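Local coordinates for angiotensin-converting enzyme (Anopheles gambiae, PDB 6S1Y), which probably acts as a zinc-dependent peptidase of the angiotensin-converting enzyme family, cleaving peptides in the mosquito, at residues Ser170-Asn178 with Val445-Tyr455; Pro243-Ala254 with Arg463-Pro472. One frame throughout, in Å; residues are numbered along the deposited sequence.

Interaction 1. Residues Ser170-Asn178 with Val445-Tyr455; sequences SFQKYVELN and VFRGDIKPREY
The joint between helix 431-447 and helix 455-467 rests on one flank of helix 168-184, where F171, Q172, V175 and N178 meet V445, F446 and Y455. Its polar point is a single bond: Y455 OH donates to Q172 OE1 at 2.8 Å, bent to 126° at the carbonyl and somewhat tilted from its plane. The amide and phenol planes are nearly parallel, and OE1 lies at the ring's edge. The bend in the Q172 chain at CB-CG (chi2 59°) turns the amide this way, and Q172 NE2 gives a hydrogen bond of 3.2 Å to E176 OE1 one turn on, so both ends of the amide are engaged. F171 makes an offset edge-to-face pair with Y455, its edge toward one face of the tyrosine ring (centroids 5.8 Å apart), while P452 CA lies over the opposite face. In this largely helical metallopeptidase fold the joint turns at G448, whose positive phi ends helical geometry, and E454 occupies the N-cap position of the next helix. V175 CG2 packs on V445 CG1 at 3.7 Å. Over the F446 ring centre sits N178 OD1, 4.0 Å above the plane with the amide nearly parallel to the ring; N178 ND2 binds Y95 OH. Y174 OH, hydrogen-bonded to D491, reaches the edge of the same ring, 3.6 Å from F446 CZ.

Interaction 2. Residues Pro243-Ala254 with Arg463-Pro472; sequences PIPMHLLGNLWA and RSRYSGVEPP
G468 O is gripped twice, by I244 N at 2.9 Å across the contact and by H222 NE2 of helix 203-233. The pairing continues as I244 O accepts from E470 N and E470 O from M246 N, the latter at 2.9 Å. With chi1 at 67°, M246 CG sits between its own backbone N and carbonyl carbon and touches E470 O at 3.3 Å. V469 shares its face of the pair with I244, its CG1 3.8 Å from L249 CD1. On the face of P245, the E470 carboxylate lies across the P243 ring; OE1 touches P243 CG at 3.6 Å and hydrogen-bonds S599 OG, and a water joins OE2 to P243 O. P472 CB stands over the H247 ring in a CH-pi contact, 3.5 Å from its centroid, while L248 lies against the opposite face; buried H247 ND1 has no polar partner in the model. R463 reaches the far end through two waters, NE to W253 O and NH2 to A254 O, and NH1 binds S467 OG. There N251 OD1 closes an Asx turn by accepting from W253 N, just before pocket residue Q255. The core is a parallel pair of two-residue strands, a small sheet within a mainly helical peptidase.

How the interactions relate
Helix 455-467 illustrates how one element can be secured at both ends by different chemistry. Interaction 1 involves its start and the joint from helix 431-447, relying on aromatic and aliphatic side chains with one cross-contact hydrogen bond; interaction 2 takes its last turn and the strand beyond, and combines backbone pairing and water bridges with packing of V469 and the prolines. Both are mostly buried, although interaction 1 has an exposed proline at its margin, and interaction 2 buries more surface (592 against 352 Å²). Their centres lie about 24 Å apart and their nearest atoms about 9 Å. Interaction 2 comes closer to the bound ligand, about 6 Å from the W253 side chain against about 12 Å for Y174.

Interaction 1. Residues Ser170-Asn178 with Val445-Tyr455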
loop_
_atom_site.group_PDB
_atom_site.type_symbol
_atom_site.label_atom_id
_atom_site.label_comp_id
_atom_site.label_asym_id
_atom_site.label_seq_id
_atom_site.Cartn_x
_atom_site.Cartn_y
_atom_site.Cartn_z
ATOM N N SER A 170 -11.865 -15.392 -14.456
ATOM C CA SER A 170 -10.423 -15.173 -14.459
ATOM C C SER A 170 -9.855 -15.284 -13.054
ATOM O O SER A 170 -8.791 -15.877 -12.850
ATOM C CB SER A 170 -10.076 -13.806 -15.053
ATOM O OG SER A 170 -10.653 -13.655 -16.347
ATOM N N PHE A 171 -10.548 -14.712 -12.064
ATOM C CA PHE A 171 -10.104 -14.867 -10.684
ATOM C C PHE A 171 -10.032 -16.333 -10.283
ATOM O O PHE A 171 -9.062 -16.762 -9.647
ATOM C CB PHE A 171 -11.031 -14.113 -9.733
ATOM C CG PHE A 171 -10.631 -14.210 -8.288
ATOM C CD1 PHE A 171 -9.750 -13.300 -7.737
ATOM C CD2 PHE A 171 -11.140 -15.212 -7.482
ATOM C CE1 PHE A 171 -9.381 -13.383 -6.382
ATOM C CE2 PHE A 171 -10.781 -15.310 -6.159
ATOM C CZ PHE A 171 -9.906 -14.386 -5.597
ATOM N N GLN A 172 -11.050 -17.121 -10.627
ATOM C CA GLN A 172 -11.048 -18.523 -10.205
ATOM C C GLN A 172 -9.873 -19.267 -10.823
ATOM O O GLN A 172 -9.231 -20.097 -10.165
ATOM C CB GLN A 172 -12.365 -19.188 -10.583
ATOM C CG GLN A 172 -12.487 -20.624 -10.094
ATOM C CD GLN A 172 -12.376 -20.717 -8.594
ATOM O OE1 GLN A 172 -12.967 -19.911 -7.859
ATOM N NE2 GLN A 172 -11.608 -21.682 -8.121
ATOM N N LYS A 173 -9.569 -18.970 -12.092
ATOM C CA LYS A 173 -8.417 -19.574 -12.750
ATOM C C LYS A 173 -7.122 -19.136 -12.086
ATOM O O LYS A 173 -6.210 -19.945 -11.881
ATOM C CB LYS A 173 -8.418 -19.190 -14.230
ATOM C CG LYS A 173 -7.155 -19.614 -14.980
ATOM C CD LYS A 173 -6.992 -21.131 -15.013
ATOM C CE LYS A 173 -8.060 -21.791 -15.879
ATOM N NZ LYS A 173 -7.962 -23.278 -15.818
ATOM N N TYR A 174 -7.022 -17.857 -11.738
ATOM C CA TYR A 174 -5.833 -17.367 -11.055
ATOM C C TYR A 174 -5.625 -18.081 -9.736
ATOM O O TYR A 174 -4.493 -18.425 -9.373
ATOM C CB TYR A 174 -5.975 -15.863 -10.837
ATOM C CG TYR A 174 -5.322 -15.283 -9.604
ATOM C CD1 TYR A 174 -3.937 -15.248 -9.460
ATOM C CD2 TYR A 174 -6.095 -14.702 -8.614
ATOM C CE1 TYR A 174 -3.352 -14.680 -8.342
ATOM C CE2 TYR A 174 -5.519 -14.120 -7.498
ATOM C CZ TYR A 174 -4.151 -14.099 -7.363
ATOM O OH TYR A 174 -3.606 -13.501 -6.234
ATOM N N VAL A 175 -6.703 -18.307 -8.994
ATOM C CA VAL A 175 -6.555 -18.991 -7.718
ATOM C C VAL A 175 -6.025 -20.401 -7.927
ATOM O O VAL A 175 -5.149 -20.865 -7.181
ATOM C CB VAL A 175 -7.885 -18.988 -6.955
ATOM C CG1 VAL A 175 -7.886 -20.073 -5.899
ATOM C CG2 VAL A 175 -8.098 -17.614 -6.337
ATOM N N GLU A 176 -6.546 -21.103 -8.943
ATOM C CA GLU A 176 -6.193 -22.512 -9.129
ATOM C C GLU A 176 -4.727 -22.667 -9.499
ATOM O O GLU A 176 -4.044 -23.552 -8.975
ATOM C CB GLU A 176 -7.086 -23.157 -10.196
ATOM C CG GLU A 176 -8.414 -23.629 -9.633
ATOM C CD GLU A 176 -9.561 -23.624 -10.643
ATOM O OE1 GLU A 176 -10.707 -23.915 -10.224
ATOM O OE2 GLU A 176 -9.325 -23.332 -11.836
ATOM N N LEU A 177 -4.218 -21.803 -10.383
ATOM C CA LEU A 177 -2.833 -21.919 -10.815
ATOM C C LEU A 177 -1.868 -21.278 -9.836
ATOM O O LEU A 177 -0.692 -21.663 -9.791
ATOM C CB LEU A 177 -2.668 -21.295 -12.196
ATOM C CG LEU A 177 -3.381 -22.075 -13.306
ATOM C CD1 LEU A 177 -3.466 -21.261 -14.580
ATOM C CD2 LEU A 177 -2.674 -23.409 -13.557
ATOM N N ASN A 178 -2.320 -20.283 -9.074
ATOM C CA ASN A 178 -1.515 -19.792 -7.957
ATOM C C ASN A 178 -1.270 -20.926 -6.976
ATOM O O ASN A 178 -0.180 -21.043 -6.406
ATOM C CB ASN A 178 -2.211 -18.606 -7.268
ATOM C CG ASN A 178 -1.575 -18.249 -5.901
ATOM O OD1 ASN A 178 -1.711 -18.986 -4.933
ATOM N ND2 ASN A 178 -0.885 -17.117 -5.839
ATOM N N VAL A 445 -9.157 -17.945 0.789
ATOM C CA VAL A 445 -9.427 -18.504 -0.534
ATOM C C VAL A 445 -8.309 -19.452 -0.933
ATOM O O VAL A 445 -8.552 -20.579 -1.381
ATOM C CB VAL A 445 -9.606 -17.379 -1.570
ATOM C CG1 VAL A 445 -9.672 -17.948 -2.997
ATOM C CG2 VAL A 445 -10.861 -16.561 -1.263
ATOM N N PHE A 446 -7.062 -19.017 -0.743
ATOM C CA PHE A 446 -5.908 -19.818 -1.139
ATOM C C PHE A 446 -5.873 -21.144 -0.396
ATOM O O PHE A 446 -5.518 -22.173 -0.972
ATOM C CB PHE A 446 -4.617 -19.048 -0.861
ATOM C CG PHE A 446 -4.398 -17.848 -1.746
ATOM C CD1 PHE A 446 -5.049 -17.713 -2.953
ATOM C CD2 PHE A 446 -3.510 -16.860 -1.363
ATOM C CE1 PHE A 446 -4.821 -16.619 -3.764
ATOM C CE2 PHE A 446 -3.276 -15.757 -2.173
ATOM C CZ PHE A 446 -3.927 -15.636 -3.370
ATOM N N ARG A 447 -6.207 -21.126 0.902
ATOM C CA ARG A 447 -6.138 -22.322 1.730
ATOM C C ARG A 447 -7.355 -23.225 1.586
ATOM O O ARG A 447 -7.328 -24.336 2.114
ATOM C CB ARG A 447 -5.995 -21.951 3.203
ATOM C CG ARG A 447 -4.640 -21.397 3.576
ATOM C CD ARG A 447 -4.740 -20.647 4.889
ATOM N NE ARG A 447 -3.435 -20.245 5.408
ATOM C CZ ARG A 447 -3.263 -19.330 6.354
ATOM N NH1 ARG A 447 -4.319 -18.700 6.870
ATOM N NH2 ARG A 447 -2.034 -19.026 6.777
ATOM N N GLY A 448 -8.409 -22.780 0.902
ATOM C CA GLY A 448 -9.635 -23.544 0.788
ATOM C C GLY A 448 -10.654 -23.308 1.888
ATOM O O GLY A 448 -11.768 -23.828 1.791
ATOM N N ASP A 449 -10.301 -22.555 2.938
ATOM C CA ASP A 449 -11.250 -22.234 3.997
ATOM C C ASP A 449 -12.448 -21.451 3.483
ATOM O O ASP A 449 -13.514 -21.492 4.100
ATOM C CB ASP A 449 -10.583 -21.400 5.089
ATOM C CG ASP A 449 -9.323 -22.026 5.620
ATOM O OD1 ASP A 449 -9.245 -23.278 5.675
ATOM O OD2 ASP A 449 -8.406 -21.261 5.994
ATOM N N ILE A 450 -12.285 -20.685 2.404
ATOM C CA ILE A 450 -13.362 -19.896 1.813
ATOM C C ILE A 450 -13.623 -20.446 0.418
ATOM O O ILE A 450 -12.754 -20.363 -0.459
ATOM C CB ILE A 450 -13.017 -18.400 1.746
ATOM C CG1 ILE A 450 -12.812 -17.812 3.140
ATOM C CG2 ILE A 450 -14.108 -17.625 1.025
ATOM C CD1 ILE A 450 -12.259 -16.349 3.123
ATOM N N LYS A 451 -14.812 -20.999 0.206
ATOM C CA LYS A 451 -15.058 -21.727 -1.032
ATOM C C LYS A 451 -15.739 -20.828 -2.047
ATOM O O LYS A 451 -16.315 -19.804 -1.689
ATOM C CB LYS A 451 -15.927 -22.967 -0.778
ATOM C CG LYS A 451 -15.473 -23.866 0.392
ATOM C CD LYS A 451 -14.462 -24.937 -0.008
ATOM C CE LYS A 451 -14.418 -26.074 1.046
ATOM N NZ LYS A 451 -14.276 -25.547 2.450
ATOM N N PRO A 452 -15.702 -21.199 -3.330
ATOM C CA PRO A 452 -16.245 -20.312 -4.372
ATOM C C PRO A 452 -17.702 -19.909 -4.192
ATOM O O PRO A 452 -18.085 -18.804 -4.601
ATOM C CB PRO A 452 -16.055 -21.144 -5.657
ATOM C CG PRO A 452 -14.858 -22.039 -5.366
ATOM C CD PRO A 452 -14.986 -22.369 -3.895
ATOM N N ARG A 453 -18.548 -20.753 -3.621
ATOM C CA ARG A 453 -19.956 -20.378 -3.544
ATOM C C ARG A 453 -20.245 -19.449 -2.372
ATOM O O ARG A 453 -21.384 -19.006 -2.226
ATOM C CB ARG A 453 -20.829 -21.635 -3.462
ATOM C CG ARG A 453 -20.579 -22.452 -2.223
ATOM C CD ARG A 453 -21.173 -23.860 -2.318
ATOM N NE ARG A 453 -20.384 -24.806 -1.529
ATOM C CZ ARG A 453 -20.332 -24.816 -0.198
ATOM N NH1 ARG A 453 -21.027 -23.930 0.511
ATOM N NH2 ARG A 453 -19.575 -25.712 0.425
ATOM N N GLU A 454 -19.248 -19.140 -1.545
ATOM C CA GLU A 454 -19.385 -18.153 -0.479
ATOM C C GLU A 454 -18.364 -17.022 -0.622
ATOM O O GLU A 454 -18.073 -16.318 0.348
ATOM C CB GLU A 454 -19.251 -18.835 0.890
ATOM C CG GLU A 454 -18.263 -19.984 0.901
ATOM C CD GLU A 454 -17.837 -20.429 2.293
ATOM O OE1 GLU A 454 -16.654 -20.833 2.427
ATOM O OE2 GLU A 454 -18.661 -20.387 3.236
ATOM N N TYR A 455 -17.825 -16.815 -1.821
ATOM C CA TYR A 455 -16.756 -15.832 -2.004
ATOM C C TYR A 455 -17.188 -14.435 -1.560
ATOM O O TYR A 455 -16.442 -13.731 -0.869
ATOM C CB TYR A 455 -16.328 -15.789 -3.471
ATOM C CG TYR A 455 -15.235 -16.750 -3.895
ATOM C CD1 TYR A 455 -14.532 -17.514 -2.986
ATOM C CD2 TYR A 455 -14.896 -16.854 -5.228
ATOM C CE1 TYR A 455 -13.531 -18.374 -3.413
ATOM C CE2 TYR A 455 -13.901 -17.695 -5.658
ATOM C CZ TYR A 455 -13.222 -18.440 -4.767
ATOM O OH TYR A 455 -12.245 -19.258 -5.265
#

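Interaction 2. Residues Pro243-Ala254 with Arg463-Pro472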
loop_
_atom_site.group_PDB
_atom_site.type_symbol
_atom_site.label_atom_id
_atom_site.label_comp_id
_atom_site.label_asym_id
_atom_site.label_seq_id
_atom_site.Cartn_x
_atom_site.Cartn_y
_atom_site.Cartn_z
ATOM N N PRO A 243 -23.080 -1.174 11.108
ATOM C CA PRO A 243 -21.867 -0.757 10.395
ATOM C C PRO A 243 -22.117 0.508 9.589
ATOM O O PRO A 243 -23.254 0.814 9.217
ATOM C CB PRO A 243 -21.555 -1.951 9.479
ATOM C CG PRO A 243 -22.337 -3.100 10.031
ATOM C CD PRO A 243 -23.579 -2.486 10.660
ATOM N N ILE A 244 -21.043 1.247 9.313
ATOM C CA ILE A 244 -21.148 2.510 8.571
ATOM C C ILE A 244 -21.342 2.196 7.089
ATOM O O ILE A 244 -20.550 1.424 6.530
ATOM C CB ILE A 244 -19.900 3.363 8.771
ATOM C CG1 ILE A 244 -19.698 3.712 10.234
ATOM C CG2 ILE A 244 -19.982 4.614 7.923
ATOM C CD1 ILE A 244 -18.327 4.287 10.507
ATOM N N PRO A 245 -22.358 2.779 6.425
ATOM C CA PRO A 245 -22.420 2.705 4.949
ATOM C C PRO A 245 -21.128 3.206 4.329
ATOM O O PRO A 245 -20.815 4.385 4.462
ATOM C CB PRO A 245 -23.600 3.619 4.582
ATOM C CG PRO A 245 -24.430 3.718 5.855
ATOM C CD PRO A 245 -23.467 3.567 7.001
ATOM N N MET A 246 -20.375 2.349 3.646
ATOM C CA MET A 246 -19.015 2.689 3.276
ATOM C C MET A 246 -18.930 3.779 2.212
ATOM O O MET A 246 -17.874 4.399 2.092
ATOM C CB MET A 246 -18.278 1.426 2.804
ATOM C CG MET A 246 -18.795 0.856 1.533
ATOM S SD MET A 246 -18.196 -0.818 1.267
ATOM C CE MET A 246 -16.453 -0.471 0.912
ATOM N N HIS A 247 -19.995 4.042 1.450
ATOM C CA HIS A 247 -19.912 5.030 0.381
ATOM C C HIS A 247 -19.865 6.451 0.905
ATOM O O HIS A 247 -19.699 7.385 0.119
ATOM C CB HIS A 247 -21.085 4.891 -0.600
ATOM C CG HIS A 247 -22.439 5.098 0.008
ATOM N ND1 HIS A 247 -22.799 4.571 1.225
ATOM C CD2 HIS A 247 -23.534 5.757 -0.450
ATOM C CE1 HIS A 247 -24.054 4.899 1.496
ATOM N NE2 HIS A 247 -24.525 5.616 0.494
ATOM N N LEU A 248 -20.000 6.625 2.205
ATOM C CA LEU A 248 -19.949 7.929 2.844
ATOM C C LEU A 248 -18.595 8.228 3.450
ATOM O O LEU A 248 -18.451 9.250 4.123
ATOM C CB LEU A 248 -21.008 8.021 3.939
ATOM C CG LEU A 248 -22.424 7.711 3.513
ATOM C CD1 LEU A 248 -23.337 7.706 4.747
ATOM C CD2 LEU A 248 -22.932 8.694 2.470
ATOM N N LEU A 249 -17.608 7.362 3.257
ATOM C CA LEU A 249 -16.323 7.534 3.925
ATOM C C LEU A 249 -15.248 8.099 3.009
ATOM O O LEU A 249 -14.064 8.063 3.368
ATOM C CB LEU A 249 -15.870 6.209 4.529
ATOM C CG LEU A 249 -16.759 5.801 5.719
ATOM C CD1 LEU A 249 -16.584 4.338 6.021
ATOM C CD2 LEU A 249 -16.394 6.642 6.926
ATOM N N GLY A 250 -15.644 8.647 1.854
ATOM C CA GLY A 250 -14.759 9.455 1.044
ATOM C C GLY A 250 -13.836 8.684 0.141
ATOM O O GLY A 250 -12.976 9.292 -0.494
ATOM N N ASN A 251 -14.046 7.368 0.026
ATOM C CA ASN A 251 -13.089 6.449 -0.588
ATOM C C ASN A 251 -13.855 5.191 -0.996
ATOM O O ASN A 251 -14.630 4.666 -0.203
ATOM C CB ASN A 251 -11.968 6.126 0.406
ATOM C CG ASN A 251 -11.016 5.087 -0.114
ATOM O OD1 ASN A 251 -11.313 3.886 -0.093
ATOM N ND2 ASN A 251 -9.848 5.527 -0.585
ATOM N N LEU A 252 -13.643 4.718 -2.233
ATOM C CA LEU A 252 -14.462 3.641 -2.775
ATOM C C LEU A 252 -14.356 2.350 -1.963
ATOM O O LEU A 252 -15.292 1.541 -1.962
ATOM C CB LEU A 252 -14.060 3.343 -4.220
ATOM C CG LEU A 252 -14.901 3.972 -5.329
ATOM C CD1 LEU A 252 -14.273 3.697 -6.672
ATOM C CD2 LEU A 252 -16.316 3.427 -5.284
ATOM N N TRP A 253 -13.231 2.117 -1.299
ATOM C CA TRP A 253 -13.020 0.927 -0.501
ATOM C C TRP A 253 -13.109 1.200 0.995
ATOM O O TRP A 253 -12.977 0.272 1.793
ATOM C CB TRP A 253 -11.662 0.332 -0.869
ATOM C CG TRP A 253 -11.522 0.238 -2.356
ATOM C CD1 TRP A 253 -11.924 -0.792 -3.143
ATOM C CD2 TRP A 253 -10.971 1.232 -3.236
ATOM N NE1 TRP A 253 -11.648 -0.521 -4.463
ATOM C CE2 TRP A 253 -11.079 0.729 -4.548
ATOM C CE3 TRP A 253 -10.380 2.490 -3.038
ATOM C CZ2 TRP A 253 -10.606 1.424 -5.650
ATOM C CZ3 TRP A 253 -9.929 3.198 -4.147
ATOM C CH2 TRP A 253 -10.040 2.659 -5.440
ATOM N N ALA A 254 -13.333 2.455 1.389
ATOM C CA ALA A 254 -13.338 2.870 2.797
ATOM C C ALA A 254 -12.037 2.515 3.490
ATOM O O ALA A 254 -12.025 2.258 4.703
ATOM C CB ALA A 254 -14.519 2.256 3.550
ATOM N N ARG A 463 -15.071 -7.855 6.210
ATOM C CA ARG A 463 -14.966 -6.395 6.245
ATOM C C ARG A 463 -15.818 -5.823 7.378
ATOM O O ARG A 463 -15.410 -4.874 8.069
ATOM C CB ARG A 463 -15.382 -5.787 4.897
ATOM C CG ARG A 463 -14.547 -6.225 3.676
ATOM C CD ARG A 463 -13.193 -5.511 3.558
ATOM N NE ARG A 463 -13.385 -4.067 3.587
ATOM C CZ ARG A 463 -13.018 -3.281 4.599
ATOM N NH1 ARG A 463 -12.382 -3.770 5.672
ATOM N NH2 ARG A 463 -13.298 -2.006 4.528
ATOM N N SER A 464 -17.012 -6.372 7.583
ATOM C CA SER A 464 -17.853 -5.896 8.675
ATOM C C SER A 464 -17.219 -6.222 10.021
ATOM O O SER A 464 -17.145 -5.357 10.903
ATOM C CB SER A 464 -19.253 -6.509 8.555
ATOM O OG SER A 464 -20.076 -6.141 9.645
ATOM N N ARG A 465 -16.708 -7.435 10.190
ATOM C CA ARG A 465 -16.183 -7.826 11.501
ATOM C C ARG A 465 -15.034 -6.924 11.929
ATOM O O ARG A 465 -15.002 -6.424 13.060
ATOM C CB ARG A 465 -15.738 -9.283 11.490
ATOM C CG ARG A 465 -14.910 -9.656 12.721
ATOM C CD ARG A 465 -15.032 -11.131 13.105
ATOM N NE ARG A 465 -14.193 -11.414 14.278
ATOM C CZ ARG A 465 -14.550 -11.163 15.541
ATOM N NH1 ARG A 465 -13.721 -11.452 16.533
ATOM N NH2 ARG A 465 -15.739 -10.638 15.813
ATOM N N TYR A 466 -14.088 -6.671 11.036
ATOM C CA TYR A 466 -12.895 -5.962 11.456
ATOM C C TYR A 466 -12.939 -4.463 11.187
ATOM O O TYR A 466 -12.260 -3.711 11.904
ATOM C CB TYR A 466 -11.670 -6.603 10.808
ATOM C CG TYR A 466 -11.451 -8.005 11.330
ATOM C CD1 TYR A 466 -10.899 -8.219 12.588
ATOM C CD2 TYR A 466 -11.845 -9.121 10.590
ATOM C CE1 TYR A 466 -10.718 -9.507 13.081
ATOM C CE2 TYR A 466 -11.673 -10.408 11.089
ATOM C CZ TYR A 466 -11.106 -10.584 12.328
ATOM O OH TYR A 466 -10.937 -11.850 12.831
ATOM N N SER A 467 -13.743 -3.992 10.223
ATOM C CA SER A 467 -13.773 -2.557 9.944
ATOM C C SER A 467 -15.107 -1.915 10.261
ATOM O O SER A 467 -15.172 -0.695 10.352
ATOM C CB SER A 467 -13.455 -2.270 8.475
ATOM O OG SER A 467 -12.108 -2.552 8.206
ATOM N N GLY A 468 -16.165 -2.702 10.433
ATOM C CA GLY A 468 -17.449 -2.113 10.768
ATOM C C GLY A 468 -17.991 -1.217 9.684
ATOM O O GLY A 468 -18.572 -0.170 9.993
ATOM N N VAL A 469 -17.806 -1.598 8.413
ATOM C CA VAL A 469 -18.369 -0.881 7.272
ATOM C C VAL A 469 -19.068 -1.900 6.384
ATOM O O VAL A 469 -18.769 -3.100 6.425
ATOM C CB VAL A 469 -17.304 -0.103 6.460
ATOM C CG1 VAL A 469 -16.553 0.827 7.367
ATOM C CG2 VAL A 469 -16.359 -1.042 5.751
ATOM N N GLU A 470 -19.983 -1.407 5.551
ATOM C CA GLU A 470 -20.815 -2.290 4.740
ATOM C C GLU A 470 -21.171 -1.604 3.428
ATOM O O GLU A 470 -21.214 -0.371 3.352
ATOM C CB GLU A 470 -22.113 -2.689 5.482
ATOM C CG GLU A 470 -23.108 -1.535 5.670
ATOM C CD GLU A 470 -24.355 -1.898 6.475
ATOM O OE1 GLU A 470 -24.376 -3.005 7.106
ATOM O OE2 GLU A 470 -25.318 -1.081 6.470
ATOM N N PRO A 471 -21.499 -2.381 2.397
ATOM C CA PRO A 471 -21.987 -1.815 1.146
ATOM C C PRO A 471 -23.224 -0.961 1.346
ATOM O O PRO A 471 -24.003 -1.170 2.287
ATOM C CB PRO A 471 -22.321 -3.060 0.304
ATOM C CG PRO A 471 -21.502 -4.164 0.877
ATOM C CD PRO A 471 -21.394 -3.853 2.337
ATOM N N PRO A 472 -23.473 -0.024 0.422
ATOM C CA PRO A 472 -24.670 0.815 0.502
ATOM C C PRO A 472 -25.947 0.137 0.025
ATOM O O PRO A 472 -27.034 0.705 0.196
ATOM C CB PRO A 472 -24.309 1.977 -0.425
ATOM C CG PRO A 472 -23.521 1.274 -1.512
ATOM C CD PRO A 472 -22.676 0.271 -0.782
HETATM O O HOH W 1 -25.919 -0.240 8.826
HETATM O O HOH W 2 -13.729 -2.552 1.431
HETATM O O HOH W 3 -12.465 0.022 6.162
#